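Local coordinates for putative sarcosine dimethylglycine methyltransferase (Galdieria sulphuraria, PDB 2O57), which is of unproven function but probably transfers methyl groups from S-adenosylmethionine to sarcosine or dimethylglycine, at residues 28-36 against 260-268; 107-118 against 133-144. All blocks are in the same frame, centred on the assembly; numbering follows the deposited sequence. Where two conformers were deposited one is given.

Contact 1 (28-36 against 260-268); sequences DDDDSDRFY and CSPEFQANM
F264 lays its phenyl ring flat under D31: CB of D31 stands 3.5 Å above the ring centroid and 8° off the normal, a clear CH-pi contact. With CG anti to the backbone N (chi1 163°), the ring reaches across to helix 28-36, and its tip presses on the backbone there, CZ of F264 lying 3.2 Å from S32 N. The axes of segments 28-36 and 262-268 come within 10.6 Å at closest approach, nearly perpendicular at 91°. On one side of the ring, C260 SG packs 3.9 Å from F35 CB. On the inner side, the extended selenomethionine M268 brings CE to 3.8 Å from F35 CD2 and also touches Y36, with SE oblique to the F35 ring in a Met-aromatic contact; L249 of helix 235-251 backs both F35 and M268. The outer side is looser. There a water donates to D31 OD2 (2.8 Å) and accepts from S261 N, while R34 NH1 meets D31 by charge alone and hydrogen-bonds F259 O. An alanine in place of F264 is likely to leave D31 CB without its ring face and open a gap between the helices. No direct hydrogen bond crosses, which implies cohesion through ring, sulfur and selenium packing, with a water bridging D31 and S261 at the rim.

Contact 2 (107-118 against 133-144); sequences SIDCLNIAPVQN and NITVKYGSFLEI
D109 and T135 lie side by side on neighbouring parallel strands, T135 OG1 donating a very short 2.5 Å hydrogen bond to D109 OD1. The other oxygen, OD2, is taken by K85 in a salt bridge and by the Y151 hydroxyl. Backbone bonds alternate along the pair from I108 N to N133 O up to N112 N to K137 O. Where the strands end, N112 O is gripped from opposite faces of its carbonyl plane: G139 N at 3.3 Å and N118 ND2 at 3.0 Å, the latter bond nearly straight at 178°. Y138 can be followed outward from here. CG is anti to the backbone N (chi1 169°), turning the ring toward the 112-115 bend. CB sits 3.8 Å from N118 ND2; CD1 passes I113 O, which lies at the ring edge 3.1 Å from CE1; CZ and OH run beside I113 CD1, the hydroxyl 3.8 Å from it. On the face shared by D109 and K137, L111 CD1 packs 3.6 Å from G139 N and L111 CD2 4.1 Å from I144 CG1. Strand 134-138 is outermost in the chain's sheet, strand 107-112 separates it from 85-89, and helix 115-128 completes the beta-alpha-beta crossover, setting N121 against C110 and V136 while helix 95-104 meets I108 and I134.

The centres of contacts 1 and 2 are 24 Å apart, yet their segments touch: D33 OD1 of helix 28-36 comes 3.2 Å from Q117 NE2 at the start of helix 115-128, a packing approach. Q117 also receives a hydrogen bond from the N112 side chain through its OE1, so one amide lies between helix 27-40 and the C-terminal end of strand 107-112. N112 in turn takes a bond from G92 N, in a glycine-rich turn consistent with the cofactor-binding loop of Rossmann-type methyltransferases. Contact 2 therefore probably borders the S-adenosylmethionine pocket, while contact 1, which brings together residues near the two ends of the chain, packs helices farther out.

Contact 1 (28-36 against 260-268)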
loop_
_atom_site.group_PDB
_atom_site.type_symbol
_atom_site.label_atom_id
_atom_site.label_comp_id
_atom_site.label_asym_id
_atom_site.label_seq_id
_atom_site.Cartn_x
_atom_site.Cartn_y
_atom_site.Cartn_z
ATOM N N ASP A 28 30.082 7.873 7.821
ATOM C CA ASP A 28 28.745 8.482 7.804
ATOM C C ASP A 28 27.695 7.416 8.119
ATOM O O ASP A 28 26.830 7.647 8.954
ATOM C CB ASP A 28 28.449 9.177 6.480
ATOM C CG ASP A 28 29.214 10.476 6.315
ATOM O OD1 ASP A 28 28.814 11.519 6.902
ATOM O OD2 ASP A 28 30.209 10.448 5.573
ATOM N N ASP A 29 27.784 6.249 7.474
ATOM C CA ASP A 29 26.858 5.119 7.721
ATOM C C ASP A 29 27.045 4.603 9.155
ATOM O O ASP A 29 26.065 4.329 9.863
ATOM C CB ASP A 29 27.124 3.950 6.746
ATOM C CG ASP A 29 26.608 4.209 5.324
ATOM O OD1 ASP A 29 26.067 5.290 5.024
ATOM O OD2 ASP A 29 26.742 3.311 4.479
ATOM N N ASP A 30 28.303 4.452 9.579
ATOM C CA ASP A 30 28.602 3.974 10.944
ATOM C C ASP A 30 28.074 4.920 12.011
ATOM O O ASP A 30 27.543 4.471 13.035
ATOM C CB ASP A 30 30.115 3.818 11.186
ATOM C CG ASP A 30 30.728 2.700 10.390
ATOM O OD1 ASP A 30 30.040 1.691 10.092
ATOM O OD2 ASP A 30 31.933 2.815 10.081
ATOM N N ASP A 31 28.271 6.225 11.823
ATOM C CA ASP A 31 27.833 7.181 12.848
ATOM C C ASP A 31 26.310 7.369 12.849
ATOM O O ASP A 31 25.714 7.608 13.901
ATOM C CB ASP A 31 28.579 8.507 12.738
ATOM C CG ASP A 31 30.046 8.390 13.256
ATOM O OD1 ASP A 31 30.368 7.371 13.899
ATOM O OD2 ASP A 31 30.866 9.267 12.975
ATOM N N SER A 32 25.692 7.264 11.670
ATOM C CA SER A 32 24.244 7.189 11.587
ATOM C C SER A 32 23.754 6.007 12.414
ATOM O O SER A 32 22.857 6.175 13.252
ATOM C CB SER A 32 23.778 7.113 10.128
ATOM O OG SER A 32 22.374 7.015 10.065
ATOM N N ASP A 33 24.361 4.833 12.238
ATOM C CA ASP A 33 24.007 3.695 13.076
ATOM C C ASP A 33 24.233 3.908 14.589
ATOM O O ASP A 33 23.408 3.472 15.398
ATOM C CB ASP A 33 24.648 2.380 12.619
ATOM C CG ASP A 33 23.959 1.177 13.244
ATOM O OD1 ASP A 33 22.708 1.001 13.060
ATOM O OD2 ASP A 33 24.660 0.394 13.911
ATOM N N ARG A 34 25.322 4.586 14.972
ATOM C CA ARG A 34 25.547 4.943 16.372
ATOM C C ARG A 34 24.371 5.776 16.929
ATOM O O ARG A 34 23.965 5.582 18.095
ATOM C CB ARG A 34 26.841 5.742 16.547
ATOM C CG ARG A 34 28.132 4.922 16.301
ATOM C CD ARG A 34 29.347 5.804 16.565
ATOM N NE ARG A 34 30.617 5.075 16.460
ATOM C CZ ARG A 34 31.806 5.645 16.644
ATOM N NH1 ARG A 34 31.903 6.960 16.921
ATOM N NH2 ARG A 34 32.891 4.917 16.558
ATOM N N PHE A 35 23.882 6.718 16.119
ATOM C CA PHE A 35 22.725 7.526 16.479
ATOM C C PHE A 35 21.483 6.664 16.650
ATOM O O PHE A 35 20.844 6.733 17.670
ATOM C CB PHE A 35 22.452 8.675 15.495
ATOM C CG PHE A 35 21.073 9.311 15.688
ATOM C CD1 PHE A 35 20.820 10.158 16.787
ATOM C CD2 PHE A 35 20.045 9.073 14.779
ATOM C CE1 PHE A 35 19.549 10.743 16.974
ATOM C CE2 PHE A 35 18.776 9.634 14.945
ATOM C CZ PHE A 35 18.520 10.466 16.051
ATOM N N TYR A 36 21.138 5.851 15.653
ATOM C CA TYR A 36 19.928 5.015 15.777
ATOM C C TYR A 36 20.045 3.998 16.915
ATOM O O TYR A 36 19.100 3.774 17.700
ATOM C CB TYR A 36 19.703 4.268 14.486
ATOM C CG TYR A 36 19.018 5.072 13.408
ATOM C CD1 TYR A 36 17.627 5.279 13.439
ATOM C CD2 TYR A 36 19.760 5.654 12.374
ATOM C CE1 TYR A 36 16.986 5.996 12.422
ATOM C CE2 TYR A 36 19.131 6.391 11.364
ATOM C CZ TYR A 36 17.745 6.541 11.394
ATOM O OH TYR A 36 17.121 7.250 10.393
ATOM N N CYS A 260 28.872 10.925 17.833
ATOM C CA CYS A 260 28.297 11.419 16.562
ATOM C C CYS A 260 28.704 12.894 16.482
ATOM O O CYS A 260 28.045 13.760 17.062
ATOM C CB CYS A 260 26.764 11.273 16.555
ATOM S SG CYS A 260 26.139 9.573 16.550
ATOM N N SER A 261 29.821 13.173 15.807
ATOM C CA SER A 261 30.478 14.476 15.925
ATOM C C SER A 261 29.565 15.633 15.455
ATOM O O SER A 261 28.582 15.368 14.733
ATOM C CB SER A 261 31.746 14.468 15.107
ATOM O OG SER A 261 31.429 14.553 13.752
ATOM N N PRO A 262 29.850 16.891 15.889
ATOM C CA PRO A 262 29.121 18.027 15.311
ATOM C C PRO A 262 29.112 18.056 13.781
ATOM O O PRO A 262 28.058 18.326 13.193
ATOM C CB PRO A 262 29.813 19.262 15.927
ATOM C CG PRO A 262 30.292 18.764 17.242
ATOM C CD PRO A 262 30.745 17.333 16.970
ATOM N N GLU A 263 30.236 17.774 13.136
ATOM C CA GLU A 263 30.273 17.790 11.674
ATOM C C GLU A 263 29.425 16.657 11.085
ATOM O O GLU A 263 28.708 16.845 10.064
ATOM C CB GLU A 263 31.700 17.708 11.141
ATOM C CG GLU A 263 32.460 19.034 11.282
ATOM C CD GLU A 263 33.886 18.959 10.813
ATOM O OE1 GLU A 263 34.164 18.263 9.815
ATOM O OE2 GLU A 263 34.724 19.657 11.430
ATOM N N PHE A 264 29.484 15.500 11.718
ATOM C CA PHE A 264 28.637 14.406 11.282
ATOM C C PHE A 264 27.153 14.806 11.374
ATOM O O PHE A 264 26.360 14.509 10.461
ATOM C CB PHE A 264 28.879 13.129 12.081
ATOM C CG PHE A 264 27.747 12.149 11.926
ATOM C CD1 PHE A 264 27.619 11.412 10.757
ATOM C CD2 PHE A 264 26.779 12.030 12.908
ATOM C CE1 PHE A 264 26.557 10.539 10.572
ATOM C CE2 PHE A 264 25.713 11.161 12.736
ATOM C CZ PHE A 264 25.586 10.421 11.561
ATOM N N GLN A 265 26.779 15.436 12.483
ATOM C CA GLN A 265 25.376 15.787 12.739
ATOM C C GLN A 265 24.871 16.735 11.675
ATOM O O GLN A 265 23.768 16.572 11.153
ATOM C CB GLN A 265 25.193 16.420 14.118
ATOM C CG GLN A 265 25.367 15.425 15.253
ATOM C CD GLN A 265 25.156 16.054 16.612
ATOM O OE1 GLN A 265 24.213 16.828 16.807
ATOM N NE2 GLN A 265 26.043 15.739 17.566
ATOM N N ALA A 266 25.699 17.716 11.335
ATOM C CA ALA A 266 25.333 18.697 10.323
ATOM C C ALA A 266 25.110 17.995 8.977
ATOM O O ALA A 266 24.102 18.260 8.341
ATOM C CB ALA A 266 26.375 19.838 10.248
ATOM N N ASN A 267 25.993 17.058 8.590
ATOM C CA ASN A 267 25.867 16.275 7.348
ATOM C C ASN A 267 24.626 15.381 7.346
ATOM O O ASN A 267 23.938 15.272 6.317
ATOM C CB ASN A 267 27.078 15.342 7.105
ATOM C CG ASN A 267 28.372 16.105 6.777
ATOM O OD1 ASN A 267 28.332 17.192 6.222
ATOM N ND2 ASN A 267 29.526 15.508 7.109
HETATM N N MSE A 268 24.372 14.715 8.473
HETATM C CA MSE A 268 23.144 13.882 8.592
HETATM C C MSE A 268 21.874 14.725 8.419
HETATM O O MSE A 268 20.979 14.347 7.676
HETATM C CB MSE A 268 23.085 13.140 9.919
HETATM C CG MSE A 268 21.932 12.066 9.894
HETATM SE SE MSE A 268 21.929 10.970 11.460
HETATM C CE MSE A 268 20.158 10.223 11.205
HETATM O O HOH W 1 31.496 11.057 15.065
#

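Contact 2 (107-118 against 133-144)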
loop_
_atom_site.group_PDB
_atom_site.type_symbol
_atom_site.label_atom_id
_atom_site.label_comp_id
_atom_site.label_asym_id
_atom_site.label_seq_id
_atom_site.Cartn_x
_atom_site.Cartn_y
_atom_site.Cartn_z
ATOM N N SER A 107 11.391 -19.717 10.928
ATOM C CA SER A 107 12.833 -19.603 11.099
ATOM C C SER A 107 13.377 -18.548 10.132
ATOM O O SER A 107 12.918 -18.453 8.988
ATOM C CB SER A 107 13.479 -20.955 10.803
ATOM O OG SER A 107 13.037 -21.931 11.758
ATOM N N ILE A 108 14.347 -17.765 10.582
ATOM C CA ILE A 108 14.892 -16.671 9.776
ATOM C C ILE A 108 16.408 -16.773 9.680
ATOM O O ILE A 108 17.090 -16.851 10.709
ATOM C CB ILE A 108 14.558 -15.272 10.383
ATOM C CG1 ILE A 108 13.030 -15.057 10.546
ATOM C CG2 ILE A 108 15.184 -14.139 9.549
ATOM C CD1 ILE A 108 12.318 -14.768 9.259
ATOM N N ASP A 109 16.935 -16.711 8.452
ATOM C CA ASP A 109 18.368 -16.486 8.262
ATOM C C ASP A 109 18.547 -15.000 7.954
ATOM O O ASP A 109 17.926 -14.485 7.021
ATOM C CB ASP A 109 18.917 -17.298 7.101
ATOM C CG ASP A 109 18.891 -18.797 7.362
ATOM O OD1 ASP A 109 18.870 -19.228 8.526
ATOM O OD2 ASP A 109 18.929 -19.545 6.394
ATOM N N CYS A 110 19.431 -14.338 8.705
ATOM C CA CYS A 110 19.718 -12.926 8.483
ATOM C C CYS A 110 20.972 -12.831 7.629
ATOM O O CYS A 110 21.962 -13.547 7.893
ATOM C CB CYS A 110 19.926 -12.204 9.832
ATOM S SG CYS A 110 18.520 -12.154 10.900
ATOM N N LEU A 111 20.935 -11.990 6.597
ATOM C CA LEU A 111 22.128 -11.694 5.809
ATOM C C LEU A 111 22.423 -10.226 5.954
ATOM O O LEU A 111 21.556 -9.385 5.694
ATOM C CB LEU A 111 21.970 -12.068 4.331
ATOM C CG LEU A 111 23.248 -11.953 3.488
ATOM C CD1 LEU A 111 24.269 -12.988 3.928
ATOM C CD2 LEU A 111 22.872 -12.182 2.011
ATOM N N ASN A 112 23.635 -9.902 6.386
ATOM C CA ASN A 112 23.935 -8.516 6.675
ATOM C C ASN A 112 25.430 -8.279 6.455
ATOM O O ASN A 112 26.244 -9.163 6.771
ATOM C CB ASN A 112 23.542 -8.234 8.129
ATOM C CG ASN A 112 23.390 -6.767 8.444
ATOM O OD1 ASN A 112 22.589 -6.060 7.819
ATOM N ND2 ASN A 112 24.077 -6.312 9.489
ATOM N N ILE A 113 25.764 -7.096 5.947
ATOM C CA ILE A 113 27.137 -6.758 5.584
ATOM C C ILE A 113 27.949 -6.203 6.754
ATOM O O ILE A 113 29.153 -6.146 6.662
ATOM C CB ILE A 113 27.200 -5.780 4.343
ATOM C CG1 ILE A 113 28.559 -5.832 3.636
ATOM C CG2 ILE A 113 26.822 -4.330 4.719
ATOM C CD1 ILE A 113 28.868 -7.157 2.871
ATOM N N ALA A 114 27.296 -5.790 7.835
ATOM C CA ALA A 114 27.995 -5.110 8.921
ATOM C C ALA A 114 28.317 -6.100 10.032
ATOM O O ALA A 114 27.424 -6.551 10.746
ATOM C CB ALA A 114 27.160 -3.932 9.422
ATOM N N PRO A 115 29.605 -6.484 10.161
ATOM C CA PRO A 115 29.927 -7.547 11.114
ATOM C C PRO A 115 29.672 -7.221 12.600
ATOM O O PRO A 115 29.387 -8.128 13.352
ATOM C CB PRO A 115 31.419 -7.854 10.839
ATOM C CG PRO A 115 31.947 -6.746 10.069
ATOM C CD PRO A 115 30.794 -6.022 9.405
ATOM N N VAL A 116 29.716 -5.958 13.011
ATOM C CA VAL A 116 29.452 -5.615 14.430
ATOM C C VAL A 116 27.943 -5.766 14.676
ATOM O O VAL A 116 27.543 -6.313 15.705
ATOM C CB VAL A 116 29.944 -4.186 14.797
ATOM C CG1 VAL A 116 29.393 -3.736 16.147
ATOM C CG2 VAL A 116 31.528 -4.096 14.733
ATOM N N GLN A 117 27.122 -5.323 13.716
ATOM C CA GLN A 117 25.683 -5.600 13.770
ATOM C C GLN A 117 25.383 -7.101 13.858
ATOM O O GLN A 117 24.539 -7.504 14.629
ATOM C CB GLN A 117 24.910 -5.008 12.562
ATOM C CG GLN A 117 24.825 -3.439 12.537
ATOM C CD GLN A 117 23.923 -2.940 11.408
ATOM O OE1 GLN A 117 23.659 -3.656 10.444
ATOM N NE2 GLN A 117 23.445 -1.715 11.532
ATOM N N ASN A 118 26.039 -7.906 13.028
ATOM C CA ASN A 118 25.843 -9.355 13.066
ATOM C C ASN A 118 26.202 -9.960 14.404
ATOM O O ASN A 118 25.494 -10.840 14.915
ATOM C CB ASN A 118 26.679 -10.030 11.986
ATOM C CG ASN A 118 26.201 -9.682 10.595
ATOM O OD1 ASN A 118 25.066 -9.197 10.421
ATOM N ND2 ASN A 118 27.068 -9.894 9.588
ATOM N N ASN A 133 16.189 -20.593 16.082
ATOM C CA ASN A 133 15.330 -20.136 14.989
ATOM C C ASN A 133 15.950 -19.080 14.109
ATOM O O ASN A 133 15.492 -18.871 12.983
ATOM C CB ASN A 133 13.961 -19.628 15.497
ATOM C CG ASN A 133 12.969 -20.774 15.806
ATOM O OD1 ASN A 133 11.910 -20.913 15.145
ATOM N ND2 ASN A 133 13.304 -21.586 16.811
ATOM N N ILE A 134 16.987 -18.408 14.609
ATOM C CA ILE A 134 17.601 -17.308 13.846
ATOM C C ILE A 134 19.101 -17.553 13.645
ATOM O O ILE A 134 19.849 -17.756 14.614
ATOM C CB ILE A 134 17.366 -15.910 14.508
ATOM C CG1 ILE A 134 15.873 -15.683 14.823
ATOM C CG2 ILE A 134 17.917 -14.764 13.587
ATOM C CD1 ILE A 134 15.627 -14.472 15.776
ATOM N N THR A 135 19.530 -17.544 12.385
ATOM C CA THR A 135 20.949 -17.618 12.098
ATOM C C THR A 135 21.404 -16.307 11.511
ATOM O O THR A 135 20.639 -15.620 10.850
ATOM C CB THR A 135 21.318 -18.775 11.150
ATOM O OG1 THR A 135 20.834 -18.460 9.843
ATOM C CG2 THR A 135 20.702 -20.051 11.600
ATOM N N VAL A 136 22.648 -15.938 11.746
ATOM C CA VAL A 136 23.116 -14.668 11.247
ATOM C C VAL A 136 24.323 -14.975 10.369
ATOM O O VAL A 136 25.304 -15.571 10.840
ATOM C CB VAL A 136 23.553 -13.695 12.410
ATOM C CG1 VAL A 136 23.991 -12.351 11.840
ATOM C CG2 VAL A 136 22.425 -13.471 13.424
ATOM N N LYS A 137 24.253 -14.540 9.109
ATOM C CA LYS A 137 25.330 -14.769 8.131
ATOM C C LYS A 137 25.824 -13.426 7.601
ATOM O O LYS A 137 25.045 -12.495 7.452
ATOM C CB LYS A 137 24.801 -15.617 6.962
ATOM C CG LYS A 137 23.937 -16.865 7.352
ATOM C CD LYS A 137 23.088 -17.325 6.131
ATOM C CE LYS A 137 22.251 -18.602 6.428
ATOM N NZ LYS A 137 23.048 -19.882 6.500
ATOM N N TYR A 138 27.130 -13.313 7.398
ATOM C CA TYR A 138 27.742 -12.163 6.780
ATOM C C TYR A 138 27.691 -12.363 5.274
ATOM O O TYR A 138 27.916 -13.472 4.780
ATOM C CB TYR A 138 29.200 -12.027 7.221
ATOM C CG TYR A 138 30.010 -11.018 6.429
ATOM C CD1 TYR A 138 30.033 -9.676 6.799
ATOM C CD2 TYR A 138 30.765 -11.406 5.312
ATOM C CE1 TYR A 138 30.771 -8.741 6.089
ATOM C CE2 TYR A 138 31.515 -10.471 4.598
ATOM C CZ TYR A 138 31.515 -9.138 5.001
ATOM O OH TYR A 138 32.250 -8.186 4.314
ATOM N N GLY A 139 27.360 -11.298 4.552
ATOM C CA GLY A 139 27.520 -11.323 3.117
ATOM C C GLY A 139 26.746 -10.260 2.366
ATOM O O GLY A 139 26.177 -9.320 2.963
ATOM N N SER A 140 26.745 -10.445 1.045
ATOM C CA SER A 140 26.259 -9.471 0.080
ATOM C C SER A 140 25.007 -10.009 -0.608
ATOM O O SER A 140 24.932 -11.212 -0.854
ATOM C CB SER A 140 27.366 -9.282 -0.951
ATOM O OG SER A 140 26.890 -8.631 -2.107
ATOM N N PHE A 141 24.055 -9.118 -0.952
ATOM C CA PHE A 141 22.861 -9.503 -1.726
ATOM C C PHE A 141 23.223 -9.898 -3.151
ATOM O O PHE A 141 22.395 -10.500 -3.834
ATOM C CB PHE A 141 21.837 -8.359 -1.885
ATOM C CG PHE A 141 21.459 -7.653 -0.618
ATOM C CD1 PHE A 141 21.776 -8.175 0.639
ATOM C CD2 PHE A 141 20.740 -6.452 -0.700
ATOM C CE1 PHE A 141 21.401 -7.512 1.803
ATOM C CE2 PHE A 141 20.363 -5.775 0.449
ATOM C CZ PHE A 141 20.700 -6.298 1.716
ATOM N N LEU A 142 24.430 -9.527 -3.601
ATOM C CA LEU A 142 24.902 -9.885 -4.945
ATOM C C LEU A 142 25.399 -11.337 -4.976
ATOM O O LEU A 142 25.517 -11.934 -6.037
ATOM C CB LEU A 142 25.989 -8.912 -5.410
ATOM C CG LEU A 142 25.594 -7.433 -5.375
ATOM C CD1 LEU A 142 26.727 -6.501 -5.867
ATOM C CD2 LEU A 142 24.332 -7.207 -6.183
ATOM N N GLU A 143 25.645 -11.908 -3.796
ATOM C CA GLU A 143 26.111 -13.273 -3.694
ATOM C C GLU A 143 25.568 -13.924 -2.417
ATOM O O GLU A 143 26.303 -14.172 -1.443
ATOM C CB GLU A 143 27.643 -13.289 -3.716
ATOM C CG GLU A 143 28.241 -14.551 -4.316
ATOM C CD GLU A 143 29.767 -14.505 -4.372
ATOM O OE1 GLU A 143 30.404 -15.346 -3.678
ATOM O OE2 GLU A 143 30.330 -13.615 -5.077
ATOM N N ILE A 144 24.273 -14.197 -2.423
ATOM C CA ILE A 144 23.633 -14.738 -1.234
ATOM C C ILE A 144 24.262 -16.112 -0.984
ATOM O O ILE A 144 24.240 -16.969 -1.875
ATOM C CB ILE A 144 22.095 -14.795 -1.380
ATOM C CG1 ILE A 144 21.527 -13.379 -1.686
ATOM C CG2 ILE A 144 21.489 -15.415 -0.136
ATOM C CD1 ILE A 144 19.964 -13.337 -1.936
HETATM O O HOH W 2 17.184 -19.979 10.572
#